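PDB 6EU4: tail spike protein from Acinetobacter phage vB_AbaP_AS12, which probably binds and depolymerises the capsular polysaccharide of its Acinetobacter baumannii host as a trimeric tailspike at the start of infection. Local coordinates for the interface of chains A and B. Numbering follows the deposited sequence. Chains: chain A/B, Tail spike protein.

The interface of chains A and B. Residues chain A 51-54; chain B 67, 75, 81, 84, 115, 117.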
# COMPACT_ATOMS: atom_id res chain seq x y z
N LEU A 51 47.94 16.08 -2.72
CA LEU A 51 46.50 15.94 -2.85
C LEU A 51 46.01 16.62 -4.12
O LEU A 51 46.54 17.65 -4.56
CB LEU A 51 45.78 16.55 -1.65
CG LEU A 51 45.98 15.89 -0.28
CD1 LEU A 51 45.30 16.74 0.79
CD2 LEU A 51 45.43 14.46 -0.26
N ALA A 52 44.94 16.06 -4.69
CA ALA A 52 44.29 16.71 -5.82
C ALA A 52 43.65 18.03 -5.41
O ALA A 52 43.56 18.96 -6.23
CB ALA A 52 43.23 15.77 -6.41
N LYS A 53 43.26 18.15 -4.14
CA LYS A 53 42.54 19.31 -3.61
C LYS A 53 43.26 19.81 -2.35
O LYS A 53 42.77 19.65 -1.23
CB LYS A 53 41.08 18.95 -3.32
CG LYS A 53 40.36 18.33 -4.53
CD LYS A 53 39.11 17.52 -4.13
CE LYS A 53 38.47 16.85 -5.35
NZ LYS A 53 37.26 16.03 -4.99
N PRO A 54 44.43 20.43 -2.51
CA PRO A 54 45.23 20.76 -1.33
C PRO A 54 44.74 22.00 -0.58
O PRO A 54 44.85 22.06 0.65
CB PRO A 54 46.64 20.97 -1.92
CG PRO A 54 46.39 21.40 -3.32
CD PRO A 54 45.17 20.63 -3.76
N ARG B 67 54.44 20.47 -8.96
CA ARG B 67 53.60 19.73 -9.89
C ARG B 67 53.59 20.38 -11.27
O ARG B 67 52.72 20.09 -12.10
CB ARG B 67 52.18 19.61 -9.31
CG ARG B 67 52.16 18.98 -7.92
CD ARG B 67 50.75 18.74 -7.41
NE ARG B 67 49.98 17.93 -8.35
CZ ARG B 67 48.66 17.82 -8.33
NH1 ARG B 67 47.95 18.47 -7.43
NH2 ARG B 67 48.04 17.06 -9.23
N LEU B 75 42.09 19.20 -12.87
CA LEU B 75 42.44 19.71 -11.55
C LEU B 75 43.86 20.26 -11.45
O LEU B 75 44.11 21.09 -10.57
CB LEU B 75 42.26 18.61 -10.49
CG LEU B 75 40.82 18.18 -10.20
CD1 LEU B 75 40.80 17.23 -9.03
CD2 LEU B 75 39.92 19.36 -9.92
N VAL B 81 46.57 24.47 -9.88
CA VAL B 81 45.57 23.60 -9.27
C VAL B 81 44.26 24.34 -9.17
O VAL B 81 44.21 25.47 -8.67
CB VAL B 81 46.04 23.10 -7.89
CG1 VAL B 81 44.96 22.32 -7.21
CG2 VAL B 81 47.28 22.23 -8.06
N ILE B 84 38.39 24.56 -5.95
CA ILE B 84 37.03 24.07 -6.07
C ILE B 84 36.22 24.63 -4.92
O ILE B 84 36.65 24.59 -3.76
CB ILE B 84 36.99 22.53 -6.07
CG1 ILE B 84 37.79 22.00 -7.26
CG2 ILE B 84 35.55 22.06 -6.14
CD1 ILE B 84 38.08 20.53 -7.17
N SER B 115 36.19 12.28 -10.05
CA SER B 115 37.01 13.26 -9.34
C SER B 115 36.74 13.29 -7.84
O SER B 115 37.53 13.89 -7.10
CB SER B 115 36.75 14.65 -9.92
OG SER B 115 35.44 15.07 -9.57
N CYS B 117 34.26 14.98 -6.71
CA CYS B 117 33.42 16.16 -6.55
C CYS B 117 31.96 15.83 -6.85
O CYS B 117 31.65 14.90 -7.59
CB CYS B 117 33.85 17.28 -7.49
SG CYS B 117 35.59 17.72 -7.45
O HOH W 1 45.08 18.82 -8.34
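A short loop of one tailspike subunit, A:Leu51 to A:Pro54, lies against loops and the strand 80-82 of its neighbour, hiding 226 Å² over both sides, and A:Lys53 is its long arm. From CB, the chain leaves with CG anti to the carbonyl carbon and beside the backbone N (chi1 -54°), then runs extended. A:Lys53 CG comes within 4.1 Å of B:Ile84 CD1, the tip of an isoleucine that crosses the lysine obliquely and also reaches its CE. Further out, A:Lys53 CE touches B:Cys117 SG at 3.7 Å. At the end, A:Lys53 NZ gives a hydrogen bond to the backbone carbonyl of B:Ser115 (NZ to O 3.0 Å). The amine nitrogen NZ meets that oxygen at a C=O...N angle of 135°. It stands 34° out of the carbonyl plane, so it approaches from above and off the lone pairs. The acceptor loop is itself braced, since B:Cys117 N donates to B:Ser115 OG at 3.1 Å.

Towards B:Arg67, the contact becomes apolar and water-mediated. A:Ala52 CB packs on B:Leu75 CD1, while A:Pro54 and B:Val81 meet tip to tip, CD to CG1 at 3.8 Å; the valine presents CG1 because that branch stands anti to its backbone N. B:Arg67, bent at chi3, brings its guanidinium NH1 to 3.0 Å from the oxygen of water 1. The same water oxygen lies 2.6 Å from A:Ala52 O and so bridges the subunits.

The patch lies near the modelled N-terminal end of the elongated spike, in the region preceding the long stack of strands typical of a tailspike beta-helix, where it probably helps hold neighbouring subunits of the trimer together.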